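Extracellular invertase (Aspergillus kawachii, PDB 5XH8) probably hydrolyses sucrose at its beta-fructofuranoside bond and transfers fructosyl units to make fructooligosaccharides such as 1-kestose, as a family GH32 enzyme. Local coordinates at residues A10-N13 / L14-P18; T116-Y120 / L121-W125; V32-N36 / G37-D41; L462-P465 / A466-G470. All coordinates share one frame; numbering follows the deposited sequence.

Interaction 1. Residues A10-N13 / L14-P18; sequences APPN and LSTLP
N13 precedes the short 3-10 segment 14-16 and is hydrogen-bonded to T16 at its end. An Asx turn and a beta turn overlap there. The side chain of N13 extends with CG anti to its own backbone N (chi1 179°). OD1 of N13 then accepts the backbone N-H of S15 (S15 N to N13 OD1 3.1 Å), which makes the Asx turn. The donor sits above the amide plane, and the bond is bent. The backbone O of N13 takes two donors from T16. T16 N bonds to O of N13 at 3.0 Å, almost straight (167°).

The apolar part of the contact is the ring of P12, which meets two leucines, each crossing it at about a right angle. CG of P12 packs on CD1 of L17 at 3.8 Å, and CD of P12 approaches CD2 of L14 at 4.0 Å. L14 itself is buried, and its side chain also packs on W26, A508 and W568. The backbone at P12 and L14 is tied to T511 and T512. The N-terminal segment is thus fastened to loops of the C-terminal region.

The second donor to N13 O is the hydroxyl OG1 of T16, 2.7 Å away and nearly along the C=O axis.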
ATOM      1  N   ALA A  10      27.363 -41.718  27.181  1.00 28.63           N
ATOM      2  CA  ALA A  10      25.947 -41.392  27.183  1.00 30.09           C
ATOM      3  C   ALA A  10      25.715 -39.867  27.135  1.00 28.95           C
ATOM      4  O   ALA A  10      26.542 -39.092  27.660  1.00 29.46           O
ATOM      5  CB  ALA A  10      25.270 -41.984  28.406  1.00 30.61           C
ATOM      6  N   PRO A  11      24.602 -39.436  26.500  1.00 27.82           N
ATOM      7  CA  PRO A  11      24.289 -38.003  26.425  1.00 29.63           C
ATOM      8  C   PRO A  11      23.715 -37.446  27.723  1.00 29.12           C
ATOM      9  O   PRO A  11      23.014 -38.175  28.427  1.00 26.86           O
ATOM     10  CB  PRO A  11      23.198 -37.937  25.340  1.00 29.88           C
ATOM     11  CG  PRO A  11      22.544 -39.270  25.385  1.00 29.48           C
ATOM     12  CD  PRO A  11      23.621 -40.255  25.761  1.00 27.37           C
ATOM     13  N   PRO A  12      23.958 -36.148  28.005  1.00 29.08           N
ATOM     14  CA  PRO A  12      23.206 -35.472  29.041  1.00 27.85           C
ATOM     15  C   PRO A  12      21.831 -35.068  28.525  1.00 29.22           C
ATOM     16  O   PRO A  12      21.411 -35.472  27.416  1.00 27.97           O
ATOM     17  CB  PRO A  12      24.036 -34.221  29.306  1.00 28.77           C
ATOM     18  CG  PRO A  12      24.579 -33.868  27.951  1.00 29.55           C
ATOM     19  CD  PRO A  12      24.871 -35.211  27.309  1.00 30.30           C
ATOM     20  N   ASN A  13      21.112 -34.315  29.355  1.00 29.20           N
ATOM     21  CA  ASN A  13      20.040 -33.458  28.864  1.00 28.39           C
ATOM     22  C   ASN A  13      20.772 -32.427  28.016  1.00 26.40           C
ATOM     23  O   ASN A  13      21.517 -31.599  28.547  1.00 24.35           O
ATOM     24  CB  ASN A  13      19.291 -32.780  30.008  1.00 30.20           C
ATOM     25  CG  ASN A  13      18.165 -31.840  29.516  1.00 33.82           C
ATOM     26  OD1 ASN A  13      18.091 -31.431  28.346  1.00 33.89           O
ATOM     27  ND2 ASN A  13      17.296 -31.492  30.430  1.00 32.31           N
ATOM     28  N   LEU A  14      20.602 -32.514  26.697  1.00 26.84           N
ATOM     29  CA  LEU A  14      21.380 -31.641  25.784  1.00 28.58           C
ATOM     30  C   LEU A  14      21.179 -30.140  26.013  1.00 28.39           C
ATOM     31  O   LEU A  14      22.074 -29.358  25.738  1.00 28.15           O
ATOM     32  CB  LEU A  14      21.126 -31.996  24.321  1.00 29.51           C
ATOM     33  CG  LEU A  14      21.456 -33.443  23.960  1.00 29.58           C
ATOM     34  CD1 LEU A  14      21.062 -33.698  22.521  1.00 29.94           C
ATOM     35  CD2 LEU A  14      22.927 -33.725  24.173  1.00 32.31           C
ATOM     36  N   SER A  15      20.027 -29.743  26.546  1.00 29.06           N
ATOM     37  CA  SER A  15      19.801 -28.338  26.880  1.00 31.74           C
ATOM     38  C   SER A  15      20.650 -27.793  28.011  1.00 32.78           C
ATOM     39  O   SER A  15      20.593 -26.610  28.237  1.00 30.91           O
ATOM     40  CB  SER A  15      18.328 -28.091  27.176  1.00 33.24           C
ATOM     41  OG  SER A  15      17.619 -28.283  25.969  1.00 37.06           O
ATOM     42  N   THR A  16      21.428 -28.631  28.709  1.00 31.64           N
ATOM     43  CA  THR A  16      22.356 -28.147  29.739  1.00 31.29           C
ATOM     44  C   THR A  16      23.724 -27.824  29.195  1.00 31.22           C
ATOM     45  O   THR A  16      24.525 -27.266  29.922  1.00 30.77           O
ATOM     46  CB  THR A  16      22.535 -29.177  30.894  1.00 31.05           C
ATOM     47  OG1 THR A  16      23.130 -30.398  30.401  1.00 29.16           O
ATOM     48  CG2 THR A  16      21.186 -29.482  31.527  1.00 30.79           C
ATOM     49  N   LEU A  17      24.015 -28.182  27.941  1.00 30.54           N
ATOM     50  CA  LEU A  17      25.363 -27.960  27.384  1.00 31.34           C
ATOM     51  C   LEU A  17      25.565 -26.493  26.963  1.00 30.80           C
ATOM     52  O   LEU A  17      24.589 -25.761  26.839  1.00 30.88           O
ATOM     53  CB  LEU A  17      25.631 -28.909  26.216  1.00 31.83           C
ATOM     54  CG  LEU A  17      25.719 -30.401  26.578  1.00 32.75           C
ATOM     55  CD1 LEU A  17      25.664 -31.265  25.333  1.00 33.62           C
ATOM     56  CD2 LEU A  17      26.998 -30.689  27.352  1.00 33.40           C
ATOM     57  N   PRO A  18      26.828 -26.059  26.777  1.00 29.99           N
ATOM     58  CA  PRO A  18      27.074 -24.700  26.321  1.00 31.41           C
ATOM     59  C   PRO A  18      26.554 -24.423  24.911  1.00 30.89           C
ATOM     60  O   PRO A  18      26.340 -25.349  24.111  1.00 28.49           O
ATOM     61  CB  PRO A  18      28.607 -24.576  26.321  1.00 31.75           C
ATOM     62  CG  PRO A  18      29.088 -25.667  27.208  1.00 32.07           C
ATOM     63  CD  PRO A  18      28.086 -26.769  27.083  1.00 31.25           C
TER

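Interaction 2. Residues T116-Y120 / L121-W125; sequences TSVSY and LPIHW
I123 reaches back over the carbonyl of Y120 to the tip of V118. Its CB faces the preceding segment. From there the chain branches, and CG1 carries the contact. CG1 lies anti to the carbonyl carbon of I123 (chi1 -58°) and comes to 3.4 Å from the backbone O of Y120. CD1 of I123 continues past O of Y120, also at 3.4 Å. CD1 of I123 ends against CG1 of V118 at 3.8 Å, tip to tip.

V118 sends CG1 anti to its own backbone N, toward the turn. CG1 of V118 is also met by CD2 of L121 at 4.2 Å, in a side chain that crosses V118 at about a right angle. CD2 of L121 also lies 3.8 Å from O of Y120. Carbon atoms of L121 and I123 therefore both pack on this carbonyl, and no hydrogen bond joins the two segments. The peptide bond between L121 and P122 is cis and bends the chain.

The ring of Y120 leads away from these residues. Its OH is hydrogen-bonded to OD1 of N92 of the second subunit, and Q153 of that subunit packs on it. The contact thus borders the dimer interface.

In the beta-propeller, strand 112-118 runs between strands 96-103 and 134-140 of one four-stranded sheet. V118 packs on A96 and F98 of strand 96-103. I123 touches F98 as well, and R170 of strand 166-176, so the loop lies between two sheets.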
ATOM      1  N   THR A 116       7.151 -10.714  -1.170  1.00 17.80           N
ATOM      2  CA  THR A 116       6.124 -10.259  -0.244  1.00 18.18           C
ATOM      3  C   THR A 116       6.751  -9.405   0.853  1.00 18.48           C
ATOM      4  O   THR A 116       7.517  -9.897   1.690  1.00 19.10           O
ATOM      5  CB  THR A 116       5.301 -11.400   0.362  1.00 18.48           C
ATOM      6  OG1 THR A 116       4.629 -12.111  -0.688  1.00 20.01           O
ATOM      7  CG2 THR A 116       4.238 -10.830   1.317  1.00 18.00           C
ATOM      8  N   SER A 117       6.381  -8.128   0.828  1.00 18.79           N
ATOM      9  CA  SER A 117       6.781  -7.118   1.797  1.00 19.38           C
ATOM     10  C   SER A 117       5.703  -7.047   2.901  1.00 19.86           C
ATOM     11  O   SER A 117       4.533  -6.843   2.600  1.00 19.76           O
ATOM     12  CB  SER A 117       6.972  -5.780   1.082  1.00 19.23           C
ATOM     13  OG  SER A 117       5.973  -5.529   0.106  1.00 18.86           O
ATOM     14  N   VAL A 118       6.102  -7.270   4.158  1.00 19.23           N
ATOM     15  CA  VAL A 118       5.179  -7.404   5.283  1.00 19.15           C
ATOM     16  C   VAL A 118       5.205  -6.159   6.210  1.00 19.39           C
ATOM     17  O   VAL A 118       6.272  -5.704   6.671  1.00 18.86           O
ATOM     18  CB  VAL A 118       5.459  -8.680   6.074  1.00 19.51           C
ATOM     19  CG1 VAL A 118       4.572  -8.801   7.317  1.00 20.33           C
ATOM     20  CG2 VAL A 118       5.294  -9.910   5.183  1.00 20.29           C
ATOM     21  N   SER A 119       4.015  -5.606   6.446  1.00 19.23           N
ATOM     22  CA  SER A 119       3.826  -4.411   7.278  1.00 18.84           C
ATOM     23  C   SER A 119       3.055  -4.624   8.592  1.00 19.72           C
ATOM     24  O   SER A 119       3.062  -3.733   9.455  1.00 20.23           O
ATOM     25  CB  SER A 119       3.125  -3.342   6.464  1.00 18.78           C
ATOM     26  OG  SER A 119       3.878  -2.994   5.327  1.00 19.14           O
ATOM     27  N   TYR A 120       2.394  -5.773   8.745  1.00 20.32           N
ATOM     28  CA  TYR A 120       1.568  -6.079   9.932  1.00 22.16           C
ATOM     29  C   TYR A 120       1.607  -7.567  10.223  1.00 22.97           C
ATOM     30  O   TYR A 120       1.518  -8.382   9.299  1.00 22.10           O
ATOM     31  CB  TYR A 120       0.089  -5.677   9.741  1.00 22.06           C
ATOM     32  CG  TYR A 120      -0.071  -4.200   9.569  1.00 23.00           C
ATOM     33  CD1 TYR A 120      -0.117  -3.342  10.676  1.00 21.79           C
ATOM     34  CD2 TYR A 120      -0.124  -3.639   8.296  1.00 22.34           C
ATOM     35  CE1 TYR A 120      -0.197  -1.967  10.505  1.00 23.30           C
ATOM     36  CE2 TYR A 120      -0.183  -2.258   8.117  1.00 22.16           C
ATOM     37  CZ  TYR A 120      -0.222  -1.430   9.213  1.00 22.57           C
ATOM     38  OH  TYR A 120      -0.303  -0.073   9.026  1.00 22.84           O
ATOM     39  N   LEU A 121       1.726  -7.890  11.505  1.00 22.73           N
ATOM     40  CA  LEU A 121       1.672  -9.256  12.019  1.00 24.47           C
ATOM     41  C   LEU A 121       0.690  -9.244  13.224  1.00 24.94           C
ATOM     42  O   LEU A 121       0.484  -8.201  13.819  1.00 24.66           O
ATOM     43  CB  LEU A 121       3.063  -9.699  12.472  1.00 25.10           C
ATOM     44  CG  LEU A 121       4.092 -10.049  11.398  1.00 26.36           C
ATOM     45  CD1 LEU A 121       5.440 -10.361  12.047  1.00 27.88           C
ATOM     46  CD2 LEU A 121       3.640 -11.250  10.572  1.00 27.62           C
ATOM     47  N   PRO A 122       0.056 -10.366  13.568  1.00 26.76           N
ATOM     48  CA  PRO A 122       0.264 -11.695  12.945  1.00 25.73           C
ATOM     49  C   PRO A 122      -0.516 -11.892  11.654  1.00 24.42           C
ATOM     50  O   PRO A 122      -1.452 -11.169  11.380  1.00 22.61           O
ATOM     51  CB  PRO A 122      -0.275 -12.657  14.015  1.00 26.53           C
ATOM     52  CG  PRO A 122      -1.345 -11.881  14.693  1.00 26.44           C
ATOM     53  CD  PRO A 122      -0.853 -10.437  14.732  1.00 27.15           C
ATOM     54  N   ILE A 123      -0.134 -12.907  10.888  1.00 23.41           N
ATOM     55  CA  ILE A 123      -0.830 -13.276   9.675  1.00 23.55           C
ATOM     56  C   ILE A 123      -1.033 -14.784   9.759  1.00 25.02           C
ATOM     57  O   ILE A 123      -0.056 -15.540   9.906  1.00 23.75           O
ATOM     58  CB  ILE A 123       0.024 -12.950   8.413  1.00 23.98           C
ATOM     59  CG1 ILE A 123       0.392 -11.450   8.343  1.00 22.77           C
ATOM     60  CG2 ILE A 123      -0.676 -13.417   7.145  1.00 24.37           C
ATOM     61  CD1 ILE A 123       1.572 -11.194   7.430  1.00 23.24           C
ATOM     62  N   HIS A 124      -2.286 -15.222   9.666  1.00 24.25           N
ATOM     63  CA  HIS A 124      -2.587 -16.660   9.629  1.00 24.74           C
ATOM     64  C   HIS A 124      -3.971 -16.924   9.041  1.00 23.24           C
ATOM     65  O   HIS A 124      -4.884 -16.148   9.243  1.00 24.16           O
ATOM     66  CB  HIS A 124      -2.462 -17.294  11.020  1.00 24.79           C
ATOM     67  CG  HIS A 124      -2.303 -18.777  10.989  1.00 25.84           C
ATOM     68  ND1 HIS A 124      -3.334 -19.640  11.287  1.00 25.57           N
ATOM     69  CD2 HIS A 124      -1.243 -19.554  10.661  1.00 27.13           C
ATOM     70  CE1 HIS A 124      -2.913 -20.886  11.173  1.00 27.56           C
ATOM     71  NE2 HIS A 124      -1.648 -20.864  10.789  1.00 27.63           N
ATOM     72  N   TRP A 125      -4.103 -18.025   8.319  1.00 23.45           N
ATOM     73  CA  TRP A 125      -5.361 -18.395   7.688  1.00 25.57           C
ATOM     74  C   TRP A 125      -6.539 -18.515   8.670  1.00 25.39           C
ATOM     75  O   TRP A 125      -7.671 -18.251   8.291  1.00 25.50           O
ATOM     76  CB  TRP A 125      -5.214 -19.696   6.860  1.00 26.63           C
ATOM     77  CG  TRP A 125      -4.874 -20.912   7.662  1.00 27.14           C
ATOM     78  CD1 TRP A 125      -3.635 -21.451   7.837  1.00 28.34           C
ATOM     79  CD2 TRP A 125      -5.776 -21.756   8.374  1.00 28.78           C
ATOM     80  NE1 TRP A 125      -3.698 -22.559   8.629  1.00 26.50           N
ATOM     81  CE2 TRP A 125      -5.000 -22.776   8.980  1.00 29.18           C
ATOM     82  CE3 TRP A 125      -7.161 -21.742   8.589  1.00 30.66           C
ATOM     83  CZ2 TRP A 125      -5.566 -23.773   9.786  1.00 29.15           C
ATOM     84  CZ3 TRP A 125      -7.726 -22.744   9.391  1.00 29.88           C
ATOM     85  CH2 TRP A 125      -6.921 -23.734   9.985  1.00 29.58           C
TER

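Interaction 3. Residues V32-N36 / G37-D41; sequences VLPPN and GQIGD
The chain doubles back between L33 and I39, whose CA atoms are 6.6 Å apart. It turns through P34, P35 and N36 and enters strand 37-47 at G37. No hydrogen bond joins the two segments. This strand belongs to the beta-propeller of the GH32 fold. It pairs with strand 54-60 on one edge and with strand 366-385 on the other.

The ring of P34 is the main inner surface of the turn. It leans on I39, and the two side chains cross obliquely. CD of P34 meets CB of I39 at 3.6 Å. CG of P34 lies over the start of the strand, 4.1 Å from O of G37 and the same distance from O of Q38. Both P34 and I39 also pack on F58 of strand 54-60. The backbone of G37 is bonded to N365 and T367, which fixes the strand entry. N36 turns its side chain the other way, near a bound acetate, probably from the crystallisation liquor.

In I39, CG1 stands anti to the backbone N (chi1 -172°) and carries CD1 back along the first segment. CD1 of I39 lies 4.0 Å from CD of P34 and 4.2 Å from the backbone O of V32.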
ATOM      1  N   VAL A  32      22.270 -27.988   1.322  1.00 22.23           N
ATOM      2  CA  VAL A  32      22.220 -26.518   1.383  1.00 22.83           C
ATOM      3  C   VAL A  32      21.619 -26.051   2.713  1.00 21.47           C
ATOM      4  O   VAL A  32      20.459 -26.321   3.015  1.00 21.51           O
ATOM      5  CB  VAL A  32      21.419 -25.906   0.185  1.00 22.35           C
ATOM      6  CG1 VAL A  32      21.189 -24.399   0.369  1.00 22.59           C
ATOM      7  CG2 VAL A  32      22.152 -26.175  -1.094  1.00 22.62           C
ATOM      8  N   LEU A  33      22.434 -25.344   3.488  1.00 20.69           N
ATOM      9  CA  LEU A  33      21.995 -24.694   4.691  1.00 21.14           C
ATOM     10  C   LEU A  33      22.983 -23.551   4.978  1.00 20.74           C
ATOM     11  O   LEU A  33      24.106 -23.588   4.500  1.00 21.15           O
ATOM     12  CB  LEU A  33      21.896 -25.713   5.854  1.00 20.90           C
ATOM     13  CG  LEU A  33      23.136 -26.185   6.607  1.00 21.04           C
ATOM     14  CD1 LEU A  33      22.709 -27.097   7.757  1.00 21.62           C
ATOM     15  CD2 LEU A  33      24.149 -26.895   5.701  1.00 22.40           C
ATOM     16  N   PRO A  34      22.577 -22.543   5.761  1.00 20.38           N
ATOM     17  CA  PRO A  34      23.478 -21.406   6.003  1.00 21.85           C
ATOM     18  C   PRO A  34      24.712 -21.795   6.831  1.00 22.76           C
ATOM     19  O   PRO A  34      24.767 -22.913   7.375  1.00 22.03           O
ATOM     20  CB  PRO A  34      22.593 -20.405   6.768  1.00 21.47           C
ATOM     21  CG  PRO A  34      21.490 -21.238   7.343  1.00 21.36           C
ATOM     22  CD  PRO A  34      21.275 -22.365   6.401  1.00 20.66           C
ATOM     23  N   PRO A  35      25.693 -20.875   6.936  1.00 23.11           N
ATOM     24  CA  PRO A  35      26.873 -21.148   7.757  1.00 23.37           C
ATOM     25  C   PRO A  35      26.528 -21.468   9.206  1.00 22.95           C
ATOM     26  O   PRO A  35      27.191 -22.299   9.817  1.00 23.58           O
ATOM     27  CB  PRO A  35      27.705 -19.870   7.627  1.00 23.63           C
ATOM     28  CG  PRO A  35      27.289 -19.301   6.310  1.00 24.20           C
ATOM     29  CD  PRO A  35      25.806 -19.575   6.251  1.00 23.91           C
ATOM     30  N   ASN A  36      25.461 -20.855   9.718  1.00 23.82           N
ATOM     31  CA  ASN A  36      24.898 -21.193  11.028  1.00 23.93           C
ATOM     32  C   ASN A  36      23.491 -20.648  11.101  1.00 23.44           C
ATOM     33  O   ASN A  36      23.027 -20.028  10.139  1.00 23.42           O
ATOM     34  CB  ASN A  36      25.743 -20.561  12.126  1.00 26.60           C
ATOM     35  CG  ASN A  36      25.938 -19.066  11.910  1.00 28.82           C
ATOM     36  OD1 ASN A  36      24.995 -18.313  11.663  1.00 27.31           O
ATOM     37  ND2 ASN A  36      27.171 -18.647  11.952  1.00 32.82           N
ATOM     38  N   GLY A  37      22.815 -20.849  12.237  1.00 20.67           N
ATOM     39  CA  GLY A  37      21.495 -20.280  12.444  1.00 20.87           C
ATOM     40  C   GLY A  37      20.403 -20.991  11.641  1.00 20.70           C
ATOM     41  O   GLY A  37      20.542 -22.138  11.213  1.00 19.84           O
ATOM     42  N   GLN A  38      19.303 -20.294  11.440  1.00 21.42           N
ATOM     43  CA  GLN A  38      18.057 -20.923  10.992  1.00 21.27           C
ATOM     44  C   GLN A  38      17.860 -20.677   9.498  1.00 21.40           C
ATOM     45  O   GLN A  38      18.173 -19.587   8.981  1.00 20.46           O
ATOM     46  CB  GLN A  38      16.873 -20.344  11.794  1.00 21.49           C
ATOM     47  CG  GLN A  38      15.532 -21.051  11.592  1.00 21.90           C
ATOM     48  CD  GLN A  38      14.667 -20.429  10.517  1.00 22.97           C
ATOM     49  OE1 GLN A  38      15.106 -19.571   9.727  1.00 23.07           O
ATOM     50  NE2 GLN A  38      13.418 -20.841  10.484  1.00 23.61           N
ATOM     51  N   ILE A  39      17.313 -21.693   8.842  1.00 20.99           N
ATOM     52  CA  ILE A  39      16.873 -21.613   7.485  1.00 20.51           C
ATOM     53  C   ILE A  39      15.383 -21.846   7.432  1.00 20.23           C
ATOM     54  O   ILE A  39      14.843 -22.779   8.087  1.00 20.56           O
ATOM     55  CB  ILE A  39      17.672 -22.562   6.545  1.00 21.27           C
ATOM     56  CG1 ILE A  39      17.292 -22.277   5.074  1.00 21.14           C
ATOM     57  CG2 ILE A  39      17.476 -24.042   6.920  1.00 21.52           C
ATOM     58  CD1 ILE A  39      18.113 -23.013   4.039  1.00 21.55           C
ATOM     59  N   GLY A  40      14.722 -20.998   6.632  1.00 19.10           N
ATOM     60  CA  GLY A  40      13.303 -21.106   6.354  1.00 19.68           C
ATOM     61  C   GLY A  40      13.084 -21.459   4.883  1.00 20.48           C
ATOM     62  O   GLY A  40      13.922 -22.100   4.274  1.00 20.27           O
ATOM     63  N   ASP A  41      11.962 -21.001   4.328  1.00 20.62           N
ATOM     64  CA  ASP A  41      11.536 -21.333   2.953  1.00 20.98           C
ATOM     65  C   ASP A  41      12.656 -21.014   1.969  1.00 20.22           C
ATOM     66  O   ASP A  41      13.214 -19.899   2.028  1.00 20.68           O
ATOM     67  CB  ASP A  41      10.351 -20.472   2.498  1.00 21.11           C
ATOM     68  CG  ASP A  41       9.105 -20.631   3.339  1.00 22.35           C
ATOM     69  OD1 ASP A  41       9.188 -21.145   4.470  1.00 22.10           O
ATOM     70  OD2 ASP A  41       8.026 -20.185   2.862  1.00 21.32           O
TER

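Interaction 4. Residues L462-P465 / A466-G470; sequences LSFP and ASARG
Past S463 the chain runs through F464 and P465 and curls through helical backbone angles at A466, S467 and A468, so that A468 N bonds to O of P465 at 2.9 Å. The bond closes a type I beta turn. It is fairly straight at the hydrogen (160°), but the donor stands above the carbonyl plane.

The methyl of A468 is turned into the bend. CB of A468 lies 3.4 Å from O of P465 and 3.8 Å from CB of F464. CD of P465 is 4.1 Å from CB of A468. OG of S467, between the backbone N and the carbonyl carbon (chi1 54°), lies 3.7 Å from CG of P465.

This turn opens the loop from strand 455-463 to strand 474-481. These strands belong to the two different sheets of the C-terminal beta-sandwich, so the chain crosses from one sheet to the other here. The ring of F464 points into the sandwich and packs edge-to-face with F493, which A468 also touches.

R469 extends beyond the turn. Its NH2 forms a salt bridge with D528, and its NH1 is hydrogen-bonded to O of L526.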
ATOM      1  N   LEU A 462      14.163 -54.545  -3.971  1.00 42.05           N
ATOM      2  CA  LEU A 462      13.420 -55.545  -3.237  1.00 41.66           C
ATOM      3  C   LEU A 462      12.316 -56.063  -4.158  1.00 46.04           C
ATOM      4  O   LEU A 462      11.501 -55.275  -4.671  1.00 44.31           O
ATOM      5  CB  LEU A 462      12.822 -54.968  -1.950  1.00 41.17           C
ATOM      6  CG  LEU A 462      13.741 -54.795  -0.732  1.00 39.25           C
ATOM      7  CD1 LEU A 462      14.853 -53.791  -0.996  1.00 40.39           C
ATOM      8  CD2 LEU A 462      12.930 -54.405   0.494  1.00 38.90           C
ATOM      9  N   SER A 463      12.303 -57.387  -4.368  1.00 45.04           N
ATOM     10  CA  SER A 463      11.266 -58.060  -5.158  1.00 43.84           C
ATOM     11  C   SER A 463      10.412 -58.902  -4.243  1.00 44.10           C
ATOM     12  O   SER A 463      10.921 -59.544  -3.320  1.00 45.14           O
ATOM     13  CB  SER A 463      11.900 -58.927  -6.222  1.00 44.06           C
ATOM     14  OG  SER A 463      12.801 -58.155  -6.985  1.00 45.24           O
ATOM     15  N   PHE A 464       9.107 -58.865  -4.486  1.00 45.00           N
ATOM     16  CA  PHE A 464       8.111 -59.488  -3.621  1.00 47.78           C
ATOM     17  C   PHE A 464       7.264 -60.468  -4.435  1.00 48.51           C
ATOM     18  O   PHE A 464       6.965 -60.187  -5.600  1.00 45.58           O
ATOM     19  CB  PHE A 464       7.196 -58.421  -3.008  1.00 50.05           C
ATOM     20  CG  PHE A 464       7.926 -57.400  -2.171  1.00 50.12           C
ATOM     21  CD1 PHE A 464       8.303 -57.696  -0.866  1.00 49.35           C
ATOM     22  CD2 PHE A 464       8.244 -56.151  -2.693  1.00 50.43           C
ATOM     23  CE1 PHE A 464       8.964 -56.759  -0.088  1.00 50.24           C
ATOM     24  CE2 PHE A 464       8.915 -55.209  -1.921  1.00 51.50           C
ATOM     25  CZ  PHE A 464       9.273 -55.515  -0.616  1.00 50.11           C
ATOM     26  N   PRO A 465       6.863 -61.607  -3.828  1.00 52.15           N
ATOM     27  CA  PRO A 465       6.042 -62.583  -4.550  1.00 53.57           C
ATOM     28  C   PRO A 465       4.600 -62.120  -4.604  1.00 56.26           C
ATOM     29  O   PRO A 465       4.210 -61.274  -3.790  1.00 59.45           O
ATOM     30  CB  PRO A 465       6.163 -63.829  -3.679  1.00 53.65           C
ATOM     31  CG  PRO A 465       6.271 -63.286  -2.293  1.00 55.05           C
ATOM     32  CD  PRO A 465       7.083 -62.023  -2.426  1.00 54.31           C
ATOM     33  N   ALA A 466       3.809 -62.690  -5.516  1.00 54.94           N
ATOM     34  CA  ALA A 466       2.379 -62.342  -5.663  1.00 55.12           C
ATOM     35  C   ALA A 466       1.612 -62.306  -4.343  1.00 52.81           C
ATOM     36  O   ALA A 466       0.747 -61.454  -4.153  1.00 54.92           O
ATOM     37  CB  ALA A 466       1.692 -63.299  -6.632  1.00 56.96           C
ATOM     38  N   SER A 467       1.947 -63.213  -3.428  1.00 53.05           N
ATOM     39  CA  SER A 467       1.271 -63.297  -2.124  1.00 52.99           C
ATOM     40  C   SER A 467       1.556 -62.148  -1.146  1.00 51.63           C
ATOM     41  O   SER A 467       0.860 -62.028  -0.145  1.00 48.20           O
ATOM     42  CB  SER A 467       1.625 -64.613  -1.432  1.00 52.34           C
ATOM     43  OG  SER A 467       3.026 -64.770  -1.339  1.00 52.78           O
ATOM     44  N   ALA A 468       2.584 -61.334  -1.400  1.00 54.16           N
ATOM     45  CA  ALA A 468       2.852 -60.146  -0.557  1.00 53.49           C
ATOM     46  C   ALA A 468       1.699 -59.135  -0.603  1.00 51.32           C
ATOM     47  O   ALA A 468       1.374 -58.518   0.415  1.00 50.40           O
ATOM     48  CB  ALA A 468       4.171 -59.486  -0.955  1.00 52.26           C
ATOM     49  N   ARG A 469       1.072 -59.005  -1.775  1.00 51.97           N
ATOM     50  CA  ARG A 469      -0.076 -58.106  -1.984  1.00 51.90           C
ATOM     51  C   ARG A 469      -1.143 -58.277  -0.897  1.00 52.81           C
ATOM     52  O   ARG A 469      -1.489 -59.395  -0.535  1.00 52.25           O
ATOM     53  CB  ARG A 469      -0.679 -58.358  -3.374  1.00 51.69           C
ATOM     54  CG  ARG A 469      -1.798 -57.414  -3.809  1.00 50.80           C
ATOM     55  CD  ARG A 469      -1.269 -56.077  -4.290  1.00 48.12           C
ATOM     56  NE  ARG A 469      -0.416 -56.136  -5.483  1.00 46.48           N
ATOM     57  CZ  ARG A 469       0.320 -55.115  -5.948  1.00 48.77           C
ATOM     58  NH1 ARG A 469       0.307 -53.923  -5.337  1.00 48.57           N
ATOM     59  NH2 ARG A 469       1.082 -55.264  -7.034  1.00 44.59           N
ATOM     60  N   GLY A 470      -1.625 -57.163  -0.346  1.00 49.98           N
ATOM     61  CA  GLY A 470      -2.621 -57.186   0.715  1.00 50.44           C
ATOM     62  C   GLY A 470      -2.241 -57.861   2.029  1.00 53.90           C
ATOM     63  O   GLY A 470      -3.108 -58.041   2.881  1.00 58.82           O
TER

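Interactions 2 and 3 both belong to the beta-propeller, with centres about 22 Å and nearest atoms about 9 Å apart. Each leads toward bound glycerol. D41, at the end of interaction 3, bonds to one glycerol through OD2; the backbone O atoms of I123 and W125 in interaction 2 also hold glycerol. In GH32 enzymes the active site lies in the propeller's central funnel, and D41 on strand 37-47 probably lines it. Interaction 1 is a surface contact, its nearest atoms about 13 Å from interaction 3. Interaction 4 is in the C-terminal sandwich, across the chain's centre from interactions 2 and 3. Its centre is about 50 Å from that of interaction 2.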